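Local atomic coordinates of tryptophane-5-halogenase (Microbispora sp. ATCC PTA-5024, PDB entry 5UAO), a protein that probably uses reduced FAD to chlorinate a tryptophan at carbon 5 during the post-translational maturation of the lanthipeptide NAI-107. Residues P246-A251 against S330-E335; Y250-F255 against A396-L401; N346-V351 against H392-I397. One frame throughout, in Å; residues are numbered along the deposited sequence.

Contact 1 (P246-A251 against S330-E335); sequences PFESYA and SGRHRE
The carbonyl oxygen of S330 is gripped twice: the backbone N of Y250 donates to S330 O over 2.9 Å, and a water that also bonds S249 OG donates to the same atom at 2.8 Å. The amide bond is nearly straight, 172° at the hydrogen, although the donor sits above the carbonyl plane. S249 OG also takes the N-H of A251, an ST turn just where the strand ends. E248 and R332 form an antiparallel hydrogen-bonded pair, with E248 N to R332 O at 2.7 Å and R332 N to E248 O at 2.9 Å; R334 N to P246 O, 3.0 Å, adds one more bond. Opposite S249, as a non-hydrogen-bonded pair, G331 has backbone angles that call for glycine, and a side chain there would run into F247 CZ. Its CA lies over the Y250 ring face, 3.7 Å from the centroid, a CH-pi contact. The Y250 hydroxyl reaches CG and CD of R332 and bonds D395, which also pairs with R332 NE. Putting an alanine at Y250 would probably leave G331 without its aromatic cover and D395 short of one partner. F247 has CG anti to the backbone N (chi1 -172°), which sets its ring beside G331 and turns its edge to the face of H333, planes 69° apart; the H333 ring is held by hydrogen bonds from ND1 to Y348 O and between NE2 and E240. P246 CD rests over the centre of the R334 guanidinium, 3.3 Å from R334 CZ. E248 OE1 lies over a face of the R332 guanidinium, 4.0 Å from R332 NH2, a long salt bridge in which no N-H points at the oxygen. Strands 247-249 and 331-333 are an antiparallel pair in a three-stranded sheet, with 331-333 in the middle and 349-350 beyond it.

Contact 2 (Y250-F255 against A396-L401); sequences YASSLF and AIRWFL
R398 of helix 383-406 reaches across to the loop 250-255 and meets Y250, S252 and S253 with different parts of one side chain. Its aliphatic root goes to Y250: CG sits over a face of the ring, 3.7 Å from the centroid, a CH-pi contact, with CB beside it over CD2 and CE2. Beyond CG the chain bends, chi2 -105°, and this turn swings NE and NH2 to the serines while NH1 stays by the ring, 3.4 Å from Y250 CD1, the ring and guanidinium planes 42° apart. NE and NH2 grip a single atom side-on, S253 OG, from NE at 2.9 Å and from NH2 at 3.1 Å, with the oxygen lying in the guanidinium plane. The bond from NE is the straighter, 158° at the hydrogen. S253 OG also bonds D424 O. S252 OG is as near as 2.8 Å to R398 NH2, but the angle is poor, and its sound partner is the D424 carboxylate. The guanidinium lies between neighbours: Y250 CA and O over one face, and over the centre of the other W399 CH2, 3.4 Å above the plane, from the next residue on the helix.

L254 adds an apolar patch. Its CD2 packs on L401 CB at 3.7 Å and its CD1 comes near L401 CD1, the two side chains crossing at about a right angle one helical turn beyond R398. The loop is itself held by Y250 O, which accepts from both S253 N and L254 N.

The ion pair from R398 NH2 to D424 OD2 is long and weak, so the hydroxyl of S253, gripped by NE and NH2, probably does much to steady the charge of this buried arginine, while that hydroxyl has its own orientation set by three partners.

Contact 3 (N346-V351 against H392-I397); sequences NSYAFV and HRWDAI. With FAD (flavin-adenine dinucleotide), chain E.
This is a buried, apolar contact between a short sheet strand, 349-350, and helix 383-406, with the FAD pocket on the other side of the strand. W394 carries it. With CG anti to its own carbonyl carbon, chi1 -83°, the indole is thrown toward the strand and lies flat against A349. The A349 methyl stands over the middle of the six-membered ring, CB just 3.3 Å from the centroid and close to the ring normal, a tight CH-pi contact. From Y348 the indole receives an edge instead: Y348 CE2 approaches W394 CD1 at 3.5 Å, and the two rings form an offset edge-to-face pair with planes 72° apart. Past the far end of the indole, V351 CG1 touches W394 CZ3 at 4.1 Å, and V351 CG2 meets I397 CG2 at 4.0 Å, a turn further along the helix.

The segment 346-351 follows strand 341-343 of the large mixed sheet, whose strand 31-35 leads into a glycine-rich turn that is probably a Rossmann-type dinucleotide-binding motif, and it enters the three-stranded sheet by pairing with 331-333. As it leaves the first sheet it touches the cofactor. N346 N donates to O1P of the flavin-side phosphate at 3.0 Å, 166° at the hydrogen, and its side-chain amide adds weak bonds to the ribityl O4', from ND2 at 2.9 Å. A349 faces the helix; F350 points away from it, to the flavin side, and its ring meets those of F234 and F328.

How the contacts relate
Contacts 1 and 3 are joined through one three-stranded sheet, since 331-333 pairs with 247-249 on one side and 349-350 on the other; contacts 2 and 3 share helix 383-406. Y250 belongs to contacts 1 and 2, and its hydroxyl reaches D395 in the helix segment of contact 3. Moving inward, the chemistry changes. Contact 1, partly buried, relies on backbone hydrogen bonds with charged side chains at its margins. Contact 2 is buried yet houses an arginine, gripped by a serine hydroxyl and packed against aromatic side chains. Contact 3, wholly buried and next to FAD, joins its segments by apolar packing; its polar groups bond FAD, the neighbouring strand and other residues rather than each other.

Contact 1 (P246-A251 against S330-E335)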
loop_
_atom_site.group_PDB
_atom_site.type_symbol
_atom_site.label_atom_id
_atom_site.label_comp_id
_atom_site.label_asym_id
_atom_site.label_seq_id
_atom_site.Cartn_x
_atom_site.Cartn_y
_atom_site.Cartn_z
ATOM N N PRO A 246 -24.351 -5.224 9.389
ATOM C CA PRO A 246 -24.054 -5.304 10.803
ATOM C C PRO A 246 -22.809 -4.464 11.308
ATOM O O PRO A 246 -22.030 -4.012 10.520
ATOM C CB PRO A 246 -23.793 -6.803 10.995
ATOM C CG PRO A 246 -23.105 -7.199 9.736
ATOM C CD PRO A 246 -23.949 -6.453 8.689
ATOM N N PHE A 247 -22.746 -4.284 12.621
ATOM C CA PHE A 247 -21.706 -3.572 13.334
ATOM C C PHE A 247 -20.568 -4.499 13.824
ATOM O O PHE A 247 -20.803 -5.571 14.389
ATOM C CB PHE A 247 -22.336 -2.793 14.495
ATOM C CG PHE A 247 -21.357 -1.837 15.202
ATOM C CD1 PHE A 247 -20.924 -0.703 14.548
ATOM C CD2 PHE A 247 -20.848 -2.112 16.441
ATOM C CE1 PHE A 247 -20.011 0.172 15.126
ATOM C CE2 PHE A 247 -19.940 -1.249 17.073
ATOM C CZ PHE A 247 -19.524 -0.100 16.403
ATOM N N GLU A 248 -19.346 -4.071 13.612
ATOM C CA GLU A 248 -18.148 -4.736 14.152
ATOM C C GLU A 248 -17.451 -3.838 15.156
ATOM O O GLU A 248 -16.811 -2.806 14.806
ATOM C CB GLU A 248 -17.190 -5.095 13.061
ATOM C CG GLU A 248 -17.973 -5.543 11.856
ATOM C CD GLU A 248 -17.257 -6.536 11.043
ATOM O OE1 GLU A 248 -16.011 -6.603 11.196
ATOM O OE2 GLU A 248 -17.954 -7.199 10.243
ATOM N N SER A 249 -17.631 -4.248 16.388
ATOM C CA SER A 249 -17.110 -3.595 17.542
ATOM C C SER A 249 -15.591 -3.642 17.616
ATOM O O SER A 249 -15.006 -4.640 17.297
ATOM C CB SER A 249 -17.645 -4.328 18.739
ATOM O OG SER A 249 -17.246 -3.676 19.908
ATOM N N TYR A 250 -14.977 -2.541 18.042
ATOM C CA TYR A 250 -13.591 -2.473 18.374
ATOM C C TYR A 250 -13.317 -2.525 19.905
ATOM O O TYR A 250 -12.205 -2.147 20.404
ATOM C CB TYR A 250 -13.066 -1.122 17.836
ATOM C CG TYR A 250 -12.952 -0.965 16.337
ATOM C CD1 TYR A 250 -12.966 -2.056 15.445
ATOM C CD2 TYR A 250 -12.775 0.318 15.797
ATOM C CE1 TYR A 250 -12.785 -1.874 14.072
ATOM C CE2 TYR A 250 -12.591 0.496 14.472
ATOM C CZ TYR A 250 -12.609 -0.586 13.588
ATOM O OH TYR A 250 -12.393 -0.334 12.243
ATOM N N ALA A 251 -14.287 -3.049 20.636
ATOM C CA ALA A 251 -14.294 -2.984 22.069
ATOM C C ALA A 251 -13.215 -3.807 22.742
ATOM O O ALA A 251 -12.857 -3.516 23.844
ATOM C CB ALA A 251 -15.634 -3.412 22.610
ATOM N N SER A 330 -17.163 2.390 19.717
ATOM C CA SER A 330 -16.020 2.304 18.806
ATOM C C SER A 330 -16.190 1.075 17.964
ATOM O O SER A 330 -16.359 -0.043 18.482
ATOM C CB SER A 330 -14.673 2.220 19.566
ATOM O OG SER A 330 -14.423 3.441 20.239
ATOM N N GLY A 331 -16.060 1.251 16.668
ATOM C CA GLY A 331 -16.289 0.159 15.735
ATOM C C GLY A 331 -16.658 0.675 14.398
ATOM O O GLY A 331 -16.734 1.865 14.197
ATOM N N ARG A 332 -16.838 -0.239 13.464
ATOM C CA ARG A 332 -17.260 0.114 12.132
ATOM C C ARG A 332 -18.319 -0.889 11.692
ATOM O O ARG A 332 -18.394 -1.969 12.225
ATOM C CB ARG A 332 -16.110 0.126 11.150
ATOM C CG ARG A 332 -15.434 -1.212 10.924
ATOM C CD ARG A 332 -14.575 -1.156 9.661
ATOM N NE ARG A 332 -13.800 -2.396 9.508
ATOM C CZ ARG A 332 -14.273 -3.485 8.910
ATOM N NH1 ARG A 332 -15.461 -3.491 8.297
ATOM N NH2 ARG A 332 -13.525 -4.544 8.835
ATOM N N HIS A 333 -19.124 -0.523 10.700
ATOM C CA HIS A 333 -19.981 -1.461 10.013
ATOM C C HIS A 333 -19.199 -2.260 8.977
ATOM O O HIS A 333 -18.085 -1.896 8.609
ATOM C CB HIS A 333 -21.141 -0.757 9.413
ATOM C CG HIS A 333 -22.077 -0.218 10.439
ATOM N ND1 HIS A 333 -21.846 0.963 11.110
ATOM C CD2 HIS A 333 -23.215 -0.725 10.939
ATOM C CE1 HIS A 333 -22.830 1.179 11.961
ATOM N NE2 HIS A 333 -23.669 0.160 11.881
ATOM N N ARG A 334 -19.763 -3.402 8.585
ATOM C CA ARG A 334 -19.106 -4.316 7.660
ATOM C C ARG A 334 -18.877 -3.615 6.358
ATOM O O ARG A 334 -17.834 -3.777 5.749
ATOM C CB ARG A 334 -19.960 -5.575 7.453
ATOM C CG ARG A 334 -19.257 -6.813 6.908
ATOM C CD ARG A 334 -20.235 -7.976 6.827
ATOM N NE ARG A 334 -21.512 -7.582 6.149
ATOM C CZ ARG A 334 -22.670 -8.284 6.206
ATOM N NH1 ARG A 334 -22.744 -9.440 6.875
ATOM N NH2 ARG A 334 -23.760 -7.860 5.559
ATOM N N GLU A 335 -19.839 -2.785 5.951
ATOM C CA GLU A 335 -19.749 -2.115 4.680
ATOM C C GLU A 335 -20.217 -0.692 4.870
ATOM O O GLU A 335 -21.068 -0.416 5.740
ATOM C CB GLU A 335 -20.687 -2.821 3.677
ATOM C CG GLU A 335 -20.568 -4.352 3.607
ATOM C CD GLU A 335 -21.404 -4.928 2.476
ATOM O OE1 GLU A 335 -22.622 -4.996 2.661
ATOM O OE2 GLU A 335 -20.835 -5.233 1.383
HETATM O O HOH W 1 -18.074 -1.015 20.528
#

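Contact 2 (Y250-F255 against A396-L401)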
loop_
_atom_site.group_PDB
_atom_site.type_symbol
_atom_site.label_atom_id
_atom_site.label_comp_id
_atom_site.label_asym_id
_atom_site.label_seq_id
_atom_site.Cartn_x
_atom_site.Cartn_y
_atom_site.Cartn_z
ATOM N N TYR A 250 -14.977 -2.541 18.042
ATOM C CA TYR A 250 -13.591 -2.473 18.374
ATOM C C TYR A 250 -13.317 -2.525 19.905
ATOM O O TYR A 250 -12.205 -2.147 20.404
ATOM C CB TYR A 250 -13.066 -1.122 17.836
ATOM C CG TYR A 250 -12.952 -0.965 16.337
ATOM C CD1 TYR A 250 -12.966 -2.056 15.445
ATOM C CD2 TYR A 250 -12.775 0.318 15.797
ATOM C CE1 TYR A 250 -12.785 -1.874 14.072
ATOM C CE2 TYR A 250 -12.591 0.496 14.472
ATOM C CZ TYR A 250 -12.609 -0.586 13.588
ATOM O OH TYR A 250 -12.393 -0.334 12.243
ATOM N N ALA A 251 -14.287 -3.049 20.636
ATOM C CA ALA A 251 -14.294 -2.984 22.069
ATOM C C ALA A 251 -13.215 -3.807 22.742
ATOM O O ALA A 251 -12.857 -3.516 23.844
ATOM C CB ALA A 251 -15.634 -3.412 22.610
ATOM N N SER A 252 -12.742 -4.859 22.113
ATOM C CA SER A 252 -11.599 -5.576 22.671
ATOM C C SER A 252 -10.363 -4.650 22.771
ATOM O O SER A 252 -9.460 -4.877 23.570
ATOM C CB SER A 252 -11.293 -6.798 21.847
ATOM O OG SER A 252 -10.759 -6.543 20.558
ATOM N N SER A 253 -10.307 -3.614 21.947
ATOM C CA SER A 253 -9.140 -2.702 21.990
ATOM C C SER A 253 -9.444 -1.344 22.599
ATOM O O SER A 253 -8.568 -0.712 23.177
ATOM C CB SER A 253 -8.653 -2.434 20.610
ATOM O OG SER A 253 -8.116 -3.594 20.000
ATOM N N LEU A 254 -10.661 -0.863 22.402
ATOM C CA LEU A 254 -10.999 0.504 22.708
ATOM C C LEU A 254 -12.227 0.408 23.640
ATOM O O LEU A 254 -13.320 0.033 23.221
ATOM C CB LEU A 254 -11.220 1.267 21.386
ATOM C CG LEU A 254 -10.002 1.273 20.428
ATOM C CD1 LEU A 254 -10.308 1.995 19.133
ATOM C CD2 LEU A 254 -8.877 2.060 21.093
ATOM N N PHE A 255 -11.988 0.644 24.925
ATOM C CA PHE A 255 -12.957 0.376 25.992
ATOM C C PHE A 255 -13.777 1.611 26.434
ATOM O O PHE A 255 -14.662 1.482 27.276
ATOM C CB PHE A 255 -12.201 0.053 27.303
ATOM C CG PHE A 255 -11.256 -1.063 27.262
ATOM C CD1 PHE A 255 -11.354 -2.095 26.346
ATOM C CD2 PHE A 255 -10.299 -1.147 28.262
ATOM C CE1 PHE A 255 -10.485 -3.190 26.406
ATOM C CE2 PHE A 255 -9.420 -2.232 28.330
ATOM C CZ PHE A 255 -9.505 -3.246 27.395
ATOM N N ALA A 396 -6.765 -0.100 10.552
ATOM C CA ALA A 396 -5.422 0.345 10.861
ATOM C C ALA A 396 -5.430 1.433 11.985
ATOM O O ALA A 396 -4.515 1.443 12.815
ATOM C CB ALA A 396 -4.677 0.836 9.611
ATOM N N ILE A 397 -6.369 2.385 11.917
ATOM C CA ILE A 397 -6.520 3.394 12.938
ATOM C C ILE A 397 -6.816 2.716 14.247
ATOM O O ILE A 397 -6.279 3.102 15.267
ATOM C CB ILE A 397 -7.564 4.405 12.562
ATOM C CG1 ILE A 397 -7.003 5.296 11.466
ATOM C CG2 ILE A 397 -7.971 5.259 13.724
ATOM C CD1 ILE A 397 -8.058 6.026 10.690
ATOM N N ARG A 398 -7.643 1.676 14.216
ATOM C CA ARG A 398 -7.992 0.986 15.440
ATOM C C ARG A 398 -6.742 0.440 16.145
ATOM O O ARG A 398 -6.551 0.638 17.342
ATOM C CB ARG A 398 -9.044 -0.113 15.160
ATOM C CG ARG A 398 -9.337 -1.009 16.340
ATOM C CD ARG A 398 -8.705 -2.346 16.182
ATOM N NE ARG A 398 -9.085 -3.277 17.246
ATOM C CZ ARG A 398 -10.009 -4.234 17.164
ATOM N NH1 ARG A 398 -10.641 -4.506 16.045
ATOM N NH2 ARG A 398 -10.243 -5.002 18.236
ATOM N N TRP A 399 -5.944 -0.302 15.414
ATOM C CA TRP A 399 -4.729 -0.882 15.963
ATOM C C TRP A 399 -3.728 0.163 16.390
ATOM O O TRP A 399 -3.103 0.007 17.400
ATOM C CB TRP A 399 -4.068 -1.871 15.008
ATOM C CG TRP A 399 -4.957 -2.998 14.677
ATOM C CD1 TRP A 399 -5.453 -3.283 13.453
ATOM C CD2 TRP A 399 -5.544 -3.940 15.581
ATOM N NE1 TRP A 399 -6.260 -4.382 13.517
ATOM C CE2 TRP A 399 -6.404 -4.762 14.818
ATOM C CE3 TRP A 399 -5.474 -4.130 16.968
ATOM C CZ2 TRP A 399 -7.130 -5.822 15.366
ATOM C CZ3 TRP A 399 -6.210 -5.153 17.522
ATOM C CH2 TRP A 399 -7.028 -6.008 16.706
ATOM N N PHE A 400 -3.642 1.288 15.693
ATOM C CA PHE A 400 -2.789 2.379 16.191
ATOM C C PHE A 400 -3.287 2.951 17.521
ATOM O O PHE A 400 -2.499 3.204 18.417
ATOM C CB PHE A 400 -2.761 3.489 15.099
ATOM C CG PHE A 400 -1.972 4.728 15.467
ATOM C CD1 PHE A 400 -0.725 4.638 16.062
ATOM C CD2 PHE A 400 -2.450 5.984 15.137
ATOM C CE1 PHE A 400 0.026 5.775 16.336
ATOM C CE2 PHE A 400 -1.715 7.133 15.406
ATOM C CZ PHE A 400 -0.477 7.023 15.994
ATOM N N LEU A 401 -4.586 3.196 17.655
ATOM C CA LEU A 401 -5.109 3.639 18.915
ATOM C C LEU A 401 -4.876 2.596 20.005
ATOM O O LEU A 401 -4.679 2.974 21.176
ATOM C CB LEU A 401 -6.599 3.966 18.873
ATOM C CG LEU A 401 -6.941 5.179 17.976
ATOM C CD1 LEU A 401 -8.447 5.423 17.971
ATOM C CD2 LEU A 401 -6.280 6.394 18.546
#

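Contact 3 (N346-V351 against H392-I397)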
loop_
_atom_site.group_PDB
_atom_site.type_symbol
_atom_site.label_atom_id
_atom_site.label_comp_id
_atom_site.label_asym_id
_atom_site.label_seq_id
_atom_site.Cartn_x
_atom_site.Cartn_y
_atom_site.Cartn_z
ATOM N N ASN A 346 -20.413 9.139 11.491
ATOM C CA ASN A 346 -20.658 8.225 12.585
ATOM C C ASN A 346 -21.648 7.110 12.228
ATOM O O ASN A 346 -21.676 6.065 12.883
ATOM C CB ASN A 346 -21.220 8.960 13.833
ATOM C CG ASN A 346 -20.226 9.922 14.507
ATOM O OD1 ASN A 346 -19.040 10.043 14.129
ATOM N ND2 ASN A 346 -20.751 10.674 15.519
ATOM N N SER A 347 -22.475 7.307 11.227
ATOM C CA SER A 347 -23.302 6.228 10.714
ATOM C C SER A 347 -22.517 5.007 10.247
ATOM O O SER A 347 -23.064 3.897 10.304
ATOM C CB SER A 347 -24.171 6.728 9.559
ATOM O OG SER A 347 -23.322 7.305 8.581
ATOM N N TYR A 348 -21.262 5.195 9.816
ATOM C CA TYR A 348 -20.414 4.108 9.347
ATOM C C TYR A 348 -19.520 3.590 10.433
ATOM O O TYR A 348 -19.546 2.391 10.725
ATOM C CB TYR A 348 -19.609 4.463 8.103
ATOM C CG TYR A 348 -18.617 3.376 7.706
ATOM C CD1 TYR A 348 -19.048 2.102 7.314
ATOM C CD2 TYR A 348 -17.236 3.586 7.840
ATOM C CE1 TYR A 348 -18.137 1.088 7.002
ATOM C CE2 TYR A 348 -16.350 2.611 7.502
ATOM C CZ TYR A 348 -16.782 1.357 7.078
ATOM O OH TYR A 348 -15.848 0.376 6.766
ATOM N N ALA A 349 -18.766 4.461 11.071
ATOM C CA ALA A 349 -17.716 4.066 11.995
ATOM C C ALA A 349 -17.359 5.193 12.934
ATOM O O ALA A 349 -17.595 6.356 12.600
ATOM C CB ALA A 349 -16.445 3.681 11.211
ATOM N N PHE A 350 -16.688 4.865 14.043
ATOM C CA PHE A 350 -16.261 5.895 15.039
ATOM C C PHE A 350 -15.148 5.308 15.861
ATOM O O PHE A 350 -15.208 4.150 16.200
ATOM C CB PHE A 350 -17.385 6.240 16.014
ATOM C CG PHE A 350 -16.969 7.198 17.119
ATOM C CD1 PHE A 350 -17.028 8.553 16.907
ATOM C CD2 PHE A 350 -16.450 6.740 18.307
ATOM C CE1 PHE A 350 -16.626 9.433 17.885
ATOM C CE2 PHE A 350 -16.024 7.618 19.269
ATOM C CZ PHE A 350 -16.096 8.957 19.057
ATOM N N VAL A 351 -14.112 6.081 16.123
ATOM C CA VAL A 351 -13.164 5.769 17.225
ATOM C C VAL A 351 -13.023 7.036 18.058
ATOM O O VAL A 351 -13.306 8.162 17.590
ATOM C CB VAL A 351 -11.774 5.368 16.735
ATOM C CG1 VAL A 351 -11.834 4.060 15.981
ATOM C CG2 VAL A 351 -11.152 6.479 15.882
ATOM N N HIS A 392 -10.139 -1.092 5.580
ATOM C CA HIS A 392 -8.693 -1.259 5.831
ATOM C C HIS A 392 -8.141 -0.003 6.588
ATOM O O HIS A 392 -7.339 -0.085 7.519
ATOM C CB HIS A 392 -7.976 -1.421 4.470
ATOM C CG HIS A 392 -6.489 -1.432 4.575
ATOM N ND1 HIS A 392 -5.799 -2.484 5.134
ATOM C CD2 HIS A 392 -5.559 -0.502 4.261
ATOM C CE1 HIS A 392 -4.503 -2.228 5.109
ATOM N NE2 HIS A 392 -4.332 -1.037 4.574
ATOM N N ARG A 393 -8.585 1.158 6.148
ATOM C CA ARG A 393 -8.172 2.429 6.745
ATOM C C ARG A 393 -8.652 2.506 8.201
ATOM O O ARG A 393 -7.862 2.813 9.081
ATOM C CB ARG A 393 -8.708 3.622 5.922
ATOM C CG ARG A 393 -7.731 4.014 4.797
ATOM C CD ARG A 393 -6.645 5.034 5.330
ATOM N NE ARG A 393 -6.886 6.246 4.558
ATOM C CZ ARG A 393 -6.807 7.486 4.927
ATOM N NH1 ARG A 393 -6.364 7.866 6.107
ATOM N NH2 ARG A 393 -7.156 8.381 4.020
ATOM N N TRP A 394 -9.927 2.174 8.475
ATOM C CA TRP A 394 -10.434 2.237 9.834
ATOM C C TRP A 394 -9.756 1.208 10.761
ATOM O O TRP A 394 -9.379 1.497 11.904
ATOM C CB TRP A 394 -11.948 2.093 9.815
ATOM C CG TRP A 394 -12.697 3.348 9.530
ATOM C CD1 TRP A 394 -13.145 3.784 8.325
ATOM C CD2 TRP A 394 -13.098 4.332 10.491
ATOM N NE1 TRP A 394 -13.848 4.954 8.474
ATOM C CE2 TRP A 394 -13.814 5.331 9.789
ATOM C CE3 TRP A 394 -12.885 4.496 11.862
ATOM C CZ2 TRP A 394 -14.363 6.453 10.423
ATOM C CZ3 TRP A 394 -13.454 5.628 12.505
ATOM C CH2 TRP A 394 -14.143 6.601 11.765
ATOM N N ASP A 395 -9.569 -0.010 10.252
ATOM C CA ASP A 395 -8.956 -1.060 11.035
ATOM C C ASP A 395 -7.517 -0.720 11.450
ATOM O O ASP A 395 -7.127 -1.017 12.604
ATOM C CB ASP A 395 -9.021 -2.407 10.291
ATOM C CG ASP A 395 -10.457 -3.016 10.250
ATOM O OD1 ASP A 395 -11.373 -2.588 11.008
ATOM O OD2 ASP A 395 -10.679 -3.961 9.459
ATOM N N ALA A 396 -6.765 -0.100 10.552
ATOM C CA ALA A 396 -5.422 0.345 10.861
ATOM C C ALA A 396 -5.430 1.433 11.985
ATOM O O ALA A 396 -4.515 1.443 12.815
ATOM C CB ALA A 396 -4.677 0.836 9.611
ATOM N N ILE A 397 -6.369 2.385 11.917
ATOM C CA ILE A 397 -6.520 3.394 12.938
ATOM C C ILE A 397 -6.816 2.716 14.247
ATOM O O ILE A 397 -6.279 3.102 15.267
ATOM C CB ILE A 397 -7.564 4.405 12.562
ATOM C CG1 ILE A 397 -7.003 5.296 11.466
ATOM C CG2 ILE A 397 -7.971 5.259 13.724
ATOM C CD1 ILE A 397 -8.058 6.026 10.690
HETATM P PA FAD E . -24.134 13.850 13.903
HETATM O O1A FAD E . -23.336 15.112 14.230
HETATM O O2A FAD E . -24.631 12.880 14.993
HETATM O O5B FAD E . -25.343 14.220 12.909
HETATM C C5B FAD E . -26.450 13.390 12.621
HETATM C C4B FAD E . -27.438 14.218 11.820
HETATM O O4B FAD E . -28.369 13.216 11.402
HETATM C C3B FAD E . -28.243 15.304 12.563
HETATM O O3B FAD E . -28.417 16.568 11.745
HETATM C C2B FAD E . -29.603 14.640 12.803
HETATM O O2B FAD E . -30.755 15.569 12.927
HETATM C C1B FAD E . -29.689 13.743 11.568
HETATM N N9A FAD E . -30.687 12.661 11.751
HETATM C C8A FAD E . -30.571 11.572 12.568
HETATM N N7A FAD E . -31.684 10.797 12.445
HETATM C C5A FAD E . -32.508 11.421 11.566
HETATM C C6A FAD E . -33.850 11.159 11.061
HETATM N N6A FAD E . -34.519 10.038 11.466
HETATM N N1A FAD E . -34.343 12.011 10.174
HETATM C C2A FAD E . -33.680 13.102 9.744
HETATM N N3A FAD E . -32.462 13.406 10.194
HETATM C C4A FAD E . -31.854 12.609 11.092
HETATM N N1 FAD E . -13.730 14.151 15.004
HETATM C C2 FAD E . -12.620 14.903 14.698
HETATM O O2 FAD E . -12.241 15.035 13.490
HETATM N N3 FAD E . -11.908 15.539 15.668
HETATM C C4 FAD E . -12.228 15.484 16.976
HETATM O O4 FAD E . -11.486 16.098 17.805
HETATM C C4X FAD E . -13.435 14.679 17.362
HETATM N N5 FAD E . -13.827 14.491 18.653
HETATM C C5X FAD E . -14.917 13.759 18.983
HETATM C C6 FAD E . -15.259 13.610 20.321
HETATM C C7 FAD E . -16.344 12.842 20.702
HETATM C C7M FAD E . -16.760 12.680 22.134
HETATM C C8 FAD E . -17.184 12.219 19.682
HETATM C C8M FAD E . -18.378 11.393 20.115
HETATM C C9 FAD E . -16.841 12.356 18.348
HETATM C C9A FAD E . -15.726 13.083 17.924
HETATM N N10 FAD E . -15.353 13.211 16.540
HETATM C C10 FAD E . -14.191 14.000 16.265
HETATM C "C1'" FAD E . -16.111 12.685 15.363
HETATM C "C2'" FAD E . -16.851 13.994 14.806
HETATM O "O2'" FAD E . -17.500 14.480 15.975
HETATM C "C3'" FAD E . -18.135 14.195 13.924
HETATM O "O3'" FAD E . -18.849 15.487 13.885
HETATM C "C4'" FAD E . -19.289 13.552 14.637
HETATM O "O4'" FAD E . -18.836 12.825 15.818
HETATM C "C5'" FAD E . -20.075 12.819 13.549
HETATM O "O5'" FAD E . -20.735 13.733 12.723
HETATM P P FAD E . -22.065 13.112 12.001
HETATM O O1P FAD E . -21.768 11.778 11.465
HETATM O O2P FAD E . -22.415 14.220 11.016
HETATM O O3P FAD E . -23.214 12.810 13.036
#